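Local structure of vesicular integral-membrane protein VIP36 (2DUO) at residues 52-57 with 88-93; 113-118 with 156-161; 117-122 with 143-148; 131-136 with 149-154. The protein acts as an intracellular lectin of the early secretory pathway, binding high-mannose glycans through its lumenal domain and helping to transport and sort the glycoproteins that carry them. All blocks are in the same frame, centred on the assembly; numbering follows the deposited sequence. Where two conformers were deposited one is given.

Contact 1. Residues 52-57 with 88-93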
# COMPACT_ATOMS: atom_id res chain seq x y z
N SER A 52 -5.23 -0.17 10.27
CA SER A 52 -3.94 -0.45 9.68
C SER A 52 -3.25 -1.67 10.28
O SER A 52 -3.62 -2.18 11.36
CB SER A 52 -3.03 0.78 9.82
OG SER A 52 -2.66 1.02 11.18
N ILE A 53 -2.18 -2.07 9.59
CA ILE A 53 -1.28 -3.09 10.05
C ILE A 53 0.12 -2.54 9.75
O ILE A 53 0.35 -2.03 8.63
CB ILE A 53 -1.56 -4.47 9.39
CG1 ILE A 53 -0.79 -5.57 10.13
CG2 ILE A 53 -1.37 -4.42 7.82
CD1 ILE A 53 -0.58 -6.88 9.36
N TRP A 54 1.02 -2.60 10.74
CA TRP A 54 2.36 -2.07 10.61
C TRP A 54 3.39 -3.11 11.01
O TRP A 54 3.24 -3.74 12.06
CB TRP A 54 2.53 -0.79 11.45
CG TRP A 54 1.78 0.34 10.82
CD1 TRP A 54 0.50 0.74 11.08
CD2 TRP A 54 2.25 1.19 9.74
NE1 TRP A 54 0.15 1.79 10.26
CE2 TRP A 54 1.20 2.09 9.43
CE3 TRP A 54 3.47 1.27 9.03
CZ2 TRP A 54 1.33 3.09 8.42
CZ3 TRP A 54 3.60 2.25 8.03
CH2 TRP A 54 2.53 3.15 7.74
N ASN A 55 4.40 -3.30 10.17
CA ASN A 55 5.51 -4.25 10.45
C ASN A 55 6.18 -3.78 11.74
O ASN A 55 6.46 -2.58 11.94
CB ASN A 55 6.49 -4.25 9.26
CG ASN A 55 7.42 -5.47 9.19
OD1 ASN A 55 8.46 -5.39 8.51
ND2 ASN A 55 7.07 -6.58 9.86
N HIS A 56 6.42 -4.72 12.65
CA HIS A 56 6.83 -4.34 14.00
C HIS A 56 8.24 -3.73 14.10
O HIS A 56 8.56 -3.09 15.11
CB HIS A 56 6.63 -5.49 15.01
CG HIS A 56 7.77 -6.46 15.08
ND1 HIS A 56 8.32 -7.05 13.96
CD2 HIS A 56 8.45 -6.96 16.14
CE1 HIS A 56 9.30 -7.87 14.33
NE2 HIS A 56 9.40 -7.82 15.65
N GLN A 57 9.06 -3.91 13.06
CA GLN A 57 10.43 -3.36 12.97
C GLN A 57 10.68 -2.69 11.60
O GLN A 57 10.02 -3.05 10.62
CB GLN A 57 11.48 -4.47 13.15
CG GLN A 57 11.50 -5.13 14.54
CD GLN A 57 12.01 -4.19 15.62
OE1 GLN A 57 13.20 -3.87 15.68
NE2 GLN A 57 11.10 -3.76 16.49
N TRP A 88 2.32 1.32 2.42
CA TRP A 88 3.21 2.34 2.94
C TRP A 88 4.62 1.80 3.11
O TRP A 88 4.81 0.65 3.52
CB TRP A 88 2.72 2.80 4.32
CG TRP A 88 1.34 3.37 4.34
CD1 TRP A 88 0.17 2.72 4.73
CD2 TRP A 88 0.95 4.69 3.94
NE1 TRP A 88 -0.89 3.59 4.62
CE2 TRP A 88 -0.44 4.80 4.14
CE3 TRP A 88 1.67 5.82 3.48
CZ2 TRP A 88 -1.15 5.97 3.86
CZ3 TRP A 88 0.96 6.99 3.20
CH2 TRP A 88 -0.44 7.05 3.37
N TYR A 89 5.58 2.65 2.82
CA TYR A 89 6.93 2.49 3.28
C TYR A 89 7.36 3.84 3.86
O TYR A 89 7.85 4.70 3.14
CB TYR A 89 7.83 2.03 2.12
CG TYR A 89 9.28 1.92 2.49
CD1 TYR A 89 9.75 0.86 3.26
CD2 TYR A 89 10.20 2.89 2.08
CE1 TYR A 89 11.09 0.78 3.63
CE2 TYR A 89 11.54 2.81 2.45
CZ TYR A 89 11.98 1.75 3.21
OH TYR A 89 13.32 1.69 3.59
N THR A 90 7.14 4.03 5.16
CA THR A 90 7.24 5.37 5.75
C THR A 90 8.06 5.48 7.02
O THR A 90 8.30 4.49 7.71
CB THR A 90 5.81 5.98 6.02
OG1 THR A 90 5.05 5.10 6.85
CG2 THR A 90 5.05 6.18 4.72
N ARG A 91 8.44 6.72 7.35
CA ARG A 91 9.22 6.99 8.56
C ARG A 91 8.45 6.59 9.80
O ARG A 91 8.98 5.87 10.66
CB ARG A 91 9.58 8.47 8.64
CG ARG A 91 10.63 8.80 9.73
CD ARG A 91 10.74 10.31 9.92
NE ARG A 91 9.54 10.90 10.50
CZ ARG A 91 9.31 12.21 10.66
NH1 ARG A 91 10.18 13.12 10.24
NH2 ARG A 91 8.18 12.62 11.20
N ASP A 92 7.21 7.04 9.88
CA ASP A 92 6.33 6.85 11.03
C ASP A 92 5.37 5.72 10.76
O ASP A 92 5.23 5.28 9.63
CB ASP A 92 5.53 8.14 11.31
CG ASP A 92 6.45 9.35 11.59
OD1 ASP A 92 7.61 9.16 12.03
OD2 ASP A 92 6.00 10.49 11.35
N ARG A 93 4.67 5.26 11.80
CA ARG A 93 3.76 4.13 11.69
C ARG A 93 2.61 4.29 12.70
O ARG A 93 2.67 5.12 13.59
CB ARG A 93 4.52 2.84 12.00
CG ARG A 93 5.39 2.98 13.26
CD ARG A 93 5.69 1.69 13.90
NE ARG A 93 6.57 1.88 15.04
CZ ARG A 93 7.09 0.89 15.76
NH1 ARG A 93 6.83 -0.37 15.44
NH2 ARG A 93 7.89 1.18 16.78
O HOH W 1 4.75 -1.34 14.10

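Contact 2. Residues 113-118 with 156-161. With CA (calcium ion), chain C.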
# COMPACT_ATOMS: atom_id res chain seq x y z
N LEU A 113 -4.54 2.35 -3.57
CA LEU A 113 -5.52 1.59 -4.32
C LEU A 113 -6.87 2.25 -4.06
O LEU A 113 -7.56 1.87 -3.11
CB LEU A 113 -5.53 0.14 -3.86
CG LEU A 113 -4.28 -0.67 -4.26
CD1 LEU A 113 -3.12 -0.47 -3.31
CD2 LEU A 113 -4.69 -2.12 -4.24
N ASP A 114 -7.23 3.20 -4.92
CA ASP A 114 -8.31 4.15 -4.64
C ASP A 114 -9.51 3.66 -5.42
O ASP A 114 -9.46 3.62 -6.65
CB ASP A 114 -7.90 5.55 -5.12
CG ASP A 114 -8.95 6.62 -4.83
OD1 ASP A 114 -8.63 7.82 -4.94
OD2 ASP A 114 -10.10 6.26 -4.49
N THR A 115 -10.58 3.29 -4.72
CA THR A 115 -11.72 2.68 -5.38
C THR A 115 -12.81 3.63 -5.84
O THR A 115 -13.67 3.24 -6.63
CB THR A 115 -12.36 1.58 -4.52
OG1 THR A 115 -12.89 2.18 -3.34
CG2 THR A 115 -11.32 0.50 -4.16
N TYR A 116 -12.78 4.89 -5.38
CA TYR A 116 -13.92 5.79 -5.58
C TYR A 116 -13.53 7.18 -6.09
O TYR A 116 -12.70 7.82 -5.47
CB TYR A 116 -14.73 5.92 -4.27
CG TYR A 116 -15.93 6.82 -4.39
CD1 TYR A 116 -17.13 6.35 -4.95
CD2 TYR A 116 -15.88 8.16 -3.96
CE1 TYR A 116 -18.24 7.18 -5.08
CE2 TYR A 116 -17.00 9.01 -4.07
CZ TYR A 116 -18.17 8.50 -4.64
OH TYR A 116 -19.29 9.31 -4.75
N PRO A 117 -14.16 7.66 -7.21
CA PRO A 117 -13.84 9.01 -7.69
C PRO A 117 -14.51 10.08 -6.82
O PRO A 117 -15.70 10.40 -6.99
CB PRO A 117 -14.41 9.02 -9.12
CG PRO A 117 -15.58 8.03 -9.08
CD PRO A 117 -15.18 6.98 -8.04
N ASN A 118 -13.74 10.61 -5.88
CA ASN A 118 -14.22 11.73 -5.07
C ASN A 118 -14.30 12.99 -5.92
O ASN A 118 -15.13 13.86 -5.67
CB ASN A 118 -13.30 11.97 -3.88
CG ASN A 118 -13.33 10.83 -2.89
OD1 ASN A 118 -12.62 9.83 -3.04
ND2 ASN A 118 -14.18 10.95 -1.87
N ALA A 156 -7.37 0.22 -12.66
CA ALA A 156 -7.22 -1.19 -12.26
C ALA A 156 -8.53 -1.76 -11.72
O ALA A 156 -9.11 -1.23 -10.77
CB ALA A 156 -6.12 -1.34 -11.19
N ASP A 157 -8.98 -2.88 -12.30
CA ASP A 157 -10.24 -3.49 -11.88
C ASP A 157 -10.01 -4.56 -10.82
O ASP A 157 -9.75 -5.73 -11.13
CB ASP A 157 -10.96 -4.04 -13.13
CG ASP A 157 -12.37 -4.55 -12.84
OD1 ASP A 157 -12.91 -4.39 -11.72
OD2 ASP A 157 -12.94 -5.14 -13.78
N PHE A 158 -10.11 -4.18 -9.55
CA PHE A 158 -9.74 -5.10 -8.47
C PHE A 158 -10.80 -5.37 -7.41
O PHE A 158 -10.54 -6.14 -6.49
CB PHE A 158 -8.40 -4.68 -7.84
CG PHE A 158 -8.43 -3.35 -7.14
CD1 PHE A 158 -7.78 -2.25 -7.70
CD2 PHE A 158 -9.07 -3.21 -5.91
CE1 PHE A 158 -7.77 -1.01 -7.04
CE2 PHE A 158 -9.09 -1.96 -5.24
CZ PHE A 158 -8.44 -0.87 -5.81
N ARG A 159 -11.97 -4.73 -7.50
CA ARG A 159 -13.05 -5.00 -6.53
C ARG A 159 -13.90 -6.16 -7.00
O ARG A 159 -14.17 -6.27 -8.19
CB ARG A 159 -13.99 -3.81 -6.36
CG ARG A 159 -13.43 -2.60 -5.68
CD ARG A 159 -14.54 -1.56 -5.47
NE ARG A 159 -15.59 -1.99 -4.54
CZ ARG A 159 -16.84 -2.34 -4.89
NH1 ARG A 159 -17.21 -2.33 -6.16
NH2 ARG A 159 -17.72 -2.68 -3.95
N ASN A 160 -14.38 -6.95 -6.03
CA ASN A 160 -15.40 -7.99 -6.25
C ASN A 160 -15.03 -8.96 -7.37
O ASN A 160 -15.89 -9.35 -8.17
CB ASN A 160 -16.79 -7.37 -6.54
CG ASN A 160 -17.42 -6.69 -5.31
OD1 ASN A 160 -17.13 -7.03 -4.17
ND2 ASN A 160 -18.32 -5.75 -5.56
N ARG A 161 -13.76 -9.34 -7.45
CA ARG A 161 -13.31 -10.32 -8.47
C ARG A 161 -13.51 -11.77 -7.96
O ARG A 161 -13.42 -12.02 -6.76
CB ARG A 161 -11.85 -10.07 -8.87
CG ARG A 161 -11.55 -8.64 -9.33
CD ARG A 161 -12.44 -8.18 -10.48
NE ARG A 161 -12.37 -9.07 -11.64
CZ ARG A 161 -11.54 -8.91 -12.67
NH1 ARG A 161 -10.71 -7.86 -12.70
NH2 ARG A 161 -11.57 -9.78 -13.68
CA CA C . -10.97 8.50 -4.02
O HOH W 2 -11.74 7.05 -2.19
O HOH W 3 -9.47 9.68 -2.47

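Contact 3. Residues 117-122 with 143-148. With CA (calcium ion), chain C.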
# COMPACT_ATOMS: atom_id res chain seq x y z
N PRO A 117 -14.16 7.66 -7.21
CA PRO A 117 -13.84 9.01 -7.69
C PRO A 117 -14.51 10.08 -6.82
O PRO A 117 -15.70 10.40 -6.99
CB PRO A 117 -14.41 9.02 -9.12
CG PRO A 117 -15.58 8.03 -9.08
CD PRO A 117 -15.18 6.98 -8.04
N ASN A 118 -13.74 10.61 -5.88
CA ASN A 118 -14.22 11.73 -5.07
C ASN A 118 -14.30 12.99 -5.92
O ASN A 118 -15.13 13.86 -5.67
CB ASN A 118 -13.30 11.97 -3.88
CG ASN A 118 -13.33 10.83 -2.89
OD1 ASN A 118 -12.62 9.83 -3.04
ND2 ASN A 118 -14.18 10.95 -1.87
N ASP A 119 -13.44 13.05 -6.93
CA ASP A 119 -13.28 14.23 -7.77
C ASP A 119 -14.40 14.29 -8.82
O ASP A 119 -14.43 13.46 -9.74
CB ASP A 119 -11.88 14.21 -8.42
CG ASP A 119 -11.58 15.43 -9.28
OD1 ASP A 119 -12.42 16.34 -9.40
OD2 ASP A 119 -10.46 15.49 -9.85
N GLU A 120 -15.29 15.27 -8.66
CA GLU A 120 -16.42 15.47 -9.57
C GLU A 120 -16.00 15.84 -11.00
O GLU A 120 -16.78 15.68 -11.95
CB GLU A 120 -17.38 16.53 -9.00
CG GLU A 120 -18.23 16.02 -7.83
CD GLU A 120 -18.60 17.12 -6.82
OE1 GLU A 120 -19.83 17.32 -6.59
OE2 GLU A 120 -17.69 17.77 -6.26
N THR A 121 -14.79 16.35 -11.16
CA THR A 121 -14.28 16.68 -12.48
C THR A 121 -13.05 15.84 -12.80
O THR A 121 -12.15 16.31 -13.50
CB THR A 121 -13.90 18.18 -12.61
OG1 THR A 121 -12.92 18.51 -11.61
CG2 THR A 121 -15.14 19.09 -12.44
N THR A 122 -12.99 14.61 -12.28
CA THR A 122 -11.91 13.68 -12.59
C THR A 122 -11.76 13.40 -14.08
O THR A 122 -12.72 13.49 -14.85
CB THR A 122 -12.00 12.32 -11.82
OG1 THR A 122 -10.83 11.54 -12.08
CG2 THR A 122 -13.24 11.52 -12.21
N SER A 143 -10.43 14.66 -1.35
CA SER A 143 -11.55 15.18 -2.14
C SER A 143 -11.30 15.20 -3.65
O SER A 143 -12.27 15.22 -4.43
CB SER A 143 -11.99 16.57 -1.62
OG SER A 143 -11.16 17.61 -2.11
N LYS A 144 -10.03 15.19 -4.07
CA LYS A 144 -9.66 15.23 -5.49
C LYS A 144 -8.83 14.00 -5.91
O LYS A 144 -8.10 14.04 -6.90
CB LYS A 144 -8.91 16.53 -5.83
CG LYS A 144 -9.73 17.81 -5.54
CD LYS A 144 -10.89 18.03 -6.53
CE LYS A 144 -10.40 18.44 -7.91
NZ LYS A 144 -11.55 18.78 -8.81
N ASP A 145 -9.00 12.92 -5.14
CA ASP A 145 -8.28 11.66 -5.38
C ASP A 145 -6.77 11.88 -5.55
O ASP A 145 -6.15 11.25 -6.42
CB ASP A 145 -8.87 10.96 -6.61
CG ASP A 145 -10.40 10.90 -6.56
OD1 ASP A 145 -11.05 11.46 -7.47
OD2 ASP A 145 -10.93 10.32 -5.59
N GLY A 146 -6.20 12.79 -4.76
CA GLY A 146 -4.77 13.08 -4.81
C GLY A 146 -4.22 13.57 -6.14
O GLY A 146 -3.03 13.42 -6.43
N ARG A 147 -5.09 14.18 -6.96
CA ARG A 147 -4.70 14.70 -8.28
C ARG A 147 -3.37 15.46 -8.29
O ARG A 147 -2.51 15.25 -9.18
CB ARG A 147 -5.80 15.64 -8.82
CG ARG A 147 -5.56 16.06 -10.26
CD ARG A 147 -6.33 17.32 -10.58
NE ARG A 147 -7.70 17.01 -10.91
CZ ARG A 147 -8.56 17.85 -11.46
NH1 ARG A 147 -8.18 19.09 -11.75
NH2 ARG A 147 -9.80 17.46 -11.72
N TRP A 148 -3.19 16.31 -7.29
CA TRP A 148 -2.12 17.32 -7.27
C TRP A 148 -0.75 16.74 -6.92
O TRP A 148 0.28 17.37 -7.17
CB TRP A 148 -2.43 18.43 -6.25
CG TRP A 148 -3.88 18.81 -6.10
CD1 TRP A 148 -4.65 18.64 -4.98
CD2 TRP A 148 -4.71 19.43 -7.08
NE1 TRP A 148 -5.92 19.12 -5.21
CE2 TRP A 148 -5.99 19.61 -6.49
CE3 TRP A 148 -4.50 19.86 -8.40
CZ2 TRP A 148 -7.06 20.19 -7.18
CZ3 TRP A 148 -5.57 20.45 -9.09
CH2 TRP A 148 -6.83 20.60 -8.47
CA CA C . -10.97 8.50 -4.02
O HOH W 4 -9.58 12.34 -9.65
O HOH W 2 -11.74 7.05 -2.19
O HOH W 3 -9.47 9.68 -2.47

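Contact 4. Residues 131-136 with 149-154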
# COMPACT_ATOMS: atom_id res chain seq x y z
N VAL A 131 1.00 6.29 -7.10
CA VAL A 131 2.07 6.37 -6.12
C VAL A 131 2.32 7.85 -5.74
O VAL A 131 2.12 8.75 -6.55
CB VAL A 131 3.38 5.71 -6.59
CG1 VAL A 131 3.23 4.16 -6.66
CG2 VAL A 131 3.84 6.28 -7.94
N MET A 132 2.81 8.04 -4.53
CA MET A 132 3.12 9.37 -4.01
C MET A 132 4.39 9.23 -3.16
O MET A 132 4.56 8.26 -2.44
CB MET A 132 1.91 9.87 -3.21
CG MET A 132 2.12 11.20 -2.50
SD MET A 132 0.58 11.67 -1.71
CE MET A 132 1.06 13.26 -1.00
N VAL A 133 5.31 10.18 -3.30
CA VAL A 133 6.51 10.26 -2.47
C VAL A 133 6.42 11.58 -1.70
O VAL A 133 6.11 12.62 -2.29
CB VAL A 133 7.78 10.15 -3.33
CG1 VAL A 133 9.05 10.39 -2.48
CG2 VAL A 133 7.84 8.76 -3.98
N ASN A 134 6.66 11.54 -0.39
CA ASN A 134 6.38 12.71 0.46
C ASN A 134 7.55 12.92 1.43
O ASN A 134 8.09 11.95 1.95
CB ASN A 134 5.05 12.48 1.22
CG ASN A 134 4.39 13.76 1.76
OD1 ASN A 134 4.98 14.85 1.81
ND2 ASN A 134 3.12 13.61 2.18
N ASN A 135 7.87 14.21 1.62
CA ASN A 135 8.92 14.70 2.52
C ASN A 135 8.33 15.29 3.81
O ASN A 135 9.02 15.98 4.56
CB ASN A 135 9.77 15.78 1.79
CG ASN A 135 9.00 17.10 1.51
OD1 ASN A 135 7.79 17.08 1.30
ND2 ASN A 135 9.74 18.24 1.48
N GLY A 136 7.05 15.00 4.07
CA GLY A 136 6.33 15.62 5.17
C GLY A 136 5.50 16.85 4.80
O GLY A 136 4.58 17.18 5.53
N THR A 149 -0.76 15.56 -6.30
CA THR A 149 0.47 14.92 -5.79
C THR A 149 0.75 13.53 -6.41
O THR A 149 1.72 12.87 -6.02
CB THR A 149 0.40 14.80 -4.25
OG1 THR A 149 -0.81 14.12 -3.89
CG2 THR A 149 0.41 16.20 -3.62
N GLU A 150 -0.05 13.10 -7.38
CA GLU A 150 0.19 11.80 -8.06
C GLU A 150 1.47 11.80 -8.92
O GLU A 150 1.63 12.65 -9.80
CB GLU A 150 -1.00 11.46 -8.97
CG GLU A 150 -0.77 10.25 -9.89
CD GLU A 150 -1.83 10.09 -11.00
OE1 GLU A 150 -2.85 10.80 -10.94
OE2 GLU A 150 -1.63 9.24 -11.91
N LEU A 151 2.37 10.84 -8.67
CA LEU A 151 3.56 10.71 -9.51
C LEU A 151 3.25 10.00 -10.83
O LEU A 151 3.75 10.39 -11.89
CB LEU A 151 4.67 9.96 -8.77
CG LEU A 151 5.36 10.72 -7.64
CD1 LEU A 151 6.42 9.81 -7.05
CD2 LEU A 151 6.01 12.01 -8.16
N ALA A 152 2.44 8.95 -10.73
CA ALA A 152 2.09 8.06 -11.84
C ALA A 152 0.98 7.16 -11.31
O ALA A 152 0.82 7.02 -10.09
CB ALA A 152 3.30 7.21 -12.28
N GLY A 153 0.24 6.55 -12.22
CA GLY A 153 -0.83 5.67 -11.83
C GLY A 153 -1.40 4.95 -13.04
O GLY A 153 -0.91 5.12 -14.16
N CYS A 154 -2.40 4.11 -12.79
CA CYS A 154 -3.05 3.34 -13.85
C CYS A 154 -4.42 2.94 -13.34
O CYS A 154 -4.60 2.77 -12.15
CB CYS A 154 -2.21 2.09 -14.17
SG CYS A 154 -2.35 0.69 -12.99
O HOH W 5 4.31 12.57 -4.94

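Contact 1. Residues 52-57 with 88-93
The indole of Trp54 has Arg93 lying on one face: Arg93 CA stands 3.8 Å from the centroid of the six-membered ring and only 9° off its normal, a CH-pi contact, while Arg93 CB reaches the rim at Trp54 CE3, 3.5 Å away. At the far end of the ring Trp54 CH2 comes within 3.4 Å of Trp88 CB. The two indoles are inclined by 27°, but they are slid apart and barely overlap, with the Trp54 six-membered ring centred 5.2 Å from the Trp88 five-membered ring. Thr90 OG1 also approaches obliquely, 3.3 Å from Trp54 CH2, and gives its own hydrogen to Asp92 O at 2.8 Å, a bond that ties the end of the strand to the turn after it. Strands 50-55 and 84-90 are not neighbours in the seven-stranded sheet of this L-type lectin sandwich. Strand 204-210 runs between them, so the tryptophans and Arg93 reach across it, and both Trp54 and Arg93 touch Tyr204. Trp88 meets Phe106 edge-to-face and bonds through NE1 to Ser208. From CG to NE the Arg93 chain is extended, which carries its guanidinium, turned 82° from the Trp54 ring, past the indole toward residues 55-57. There Arg93 NH1 makes a weak hydrogen bond to His56 O at 3.2 Å, and water 1, 2.7 Å from Arg93 NH1, also lies within bonding distance of Asn55 O.

Contact 2. Residues 113-118 with 156-161
Thr115 and Arg159 keep their CA atoms 7.9 Å apart where the chain leaving strand 109-114 passes the loop 156-161, a spacing bridged mainly by side chains. Phe158 CG sits between the backbone N and the carbonyl carbon (chi1 64°), thrusting the ring at the strand end: Phe158 CZ lies 3.6 Å from Leu113 CB, and the Leu113 CD2 methyl hangs over one face, toward the rim. The Thr115 and Phe158 side chains cross at about a right angle, Thr115 CG2 lying 3.5 Å from Phe158 CE2. Arg159 CD lies 3.9 Å from Thr115 CB, while its NE forms a salt bridge with Asp216. On either side of Thr115 the chain binds the calcium ion: Asp114 chelates it with both oxygens, OD2 at 2.5 Å, Tyr116 O and Asn118 OD1 bind at 2.4 and 2.3 Å, and Asp145 is a further ligand. Asp114 OD2 also accepts from Tyr116 N in an Asx turn. The apolar patch adjoins the calcium site, with Asp114 turned away from it toward the ion. Strand 109-114 runs between strands 84-90 and 128-135, and Phe158 packs against its end, touching Ile129 and meeting Phe70 of the facing sheet edge-to-face.

Contact 3. Residues 117-122 with 143-148
Asp145 binds two consecutive amides of the facing loop: its OD2 accepts from Asn118 N at 2.8 Å through the syn lone pair, and its OD1 accepts from Asp119 N at 2.9 Å, also on the syn side but 33° out of the carboxylate plane. OD2 of Asp145 is also a calcium ligand, 2.4 Å from the ion, with Asp114, Tyr116, Asn118 and two waters. Water 4 donates to Asp145 OD1 at 2.8 Å and, over a longer distance, to Asp119 OD2, while accepting from Thr122 OG1, which also bonds to Arg124 N.

Asp119 also has both its oxygens bonded. Its CG is anti to the backbone N (chi1 -178°), which turns the carboxylate toward the neighbouring ends of Lys144 and Arg147. Lys144 leaves its backbone away from the partner loop but bends at its second and third torsions, bringing NZ to 2.7 Å from Asp119 OD1, above the carboxylate plane. The same oxygen accepts from Thr121 N at 3.0 Å, closing an Asx turn, and from the Thr121 hydroxyl. Arg147 NH2 meets the syn lone pair of Asp119 OD2 at 2.8 Å, with a weak bond from NE beside it. With two cations beside one carboxylate and calcium on the other, both aspartates are probably kept ionised, and the bonds between the loops are consistent with holding Asn118 and Asp145 in place as ligands.

Contact 4. Residues 131-136 with 149-154
Leu151 N points almost straight at Val131 O, 3.0 Å away with an angle of 171° at the hydrogen, the shortest direct polar bond between the two segments. One step further along, Val131 N donates to Ala152 O at 3.1 Å. In the other direction the chains draw apart, and water 5 fills in: it accepts from Val133 N and donates to Thr149 O at 2.8 Å, bridging the two backbones where the amide and carbonyl do not meet directly.

Side chains lie on either side of these backbone bonds. On one, Leu151 crosses Val131 at about a right angle, its CB 3.9 Å from Val131 CG2, and its CD1 methyl goes on to touch Val133 CG2 at 3.5 Å. On the other, Met132 is fully extended, with CG anti to the backbone N (chi1 175°), which carries the thioether out over Thr149 and sets Met132 CE 3.5 Å from Thr149 OG1. Glu150 turns away from the partner strand. Its OE2 bonds to the hydroxyl of Tyr128 and its OE1 forms a salt bridge with Arg124.

Strand 128-135 ends at Asn135, which carries an N-linked glycan in the natural protein, and its other neighbour is strand 109-114. Strand 152-155 is outermost in the seven-stranded sheet. Val131, Leu151 and Ala152 face the second sheet of the lectin sandwich, meeting Ile192 and Ile194 of strand 189-198, and the disulfide from Cys154 to Cys191 fastens the edge strand to that same strand.

Overall arrangement
Contacts 1, 2 and 4 all reach the seven-stranded sheet, but at different places. Contact 1 spans an intervening strand with aromatic rings, contact 2 packs a loop against the end of strand 109-114, and contact 4 joins strand 128-135 to the edge. Contact 2 is the buried one; contacts 1, 3 and 4 are partly buried, and a water bridges the two backbones in contact 4. Contact 3, farthest from the chain centre at about 19 Å, joins loops alone and relies on charge, not apolar packing. It shares Pro117, Asn118 and the calcium ion with contact 2, and its segment 143-148 runs directly into 149-154 of contact 4. Contact 1 lies about 23 Å, centre to centre, from contact 2.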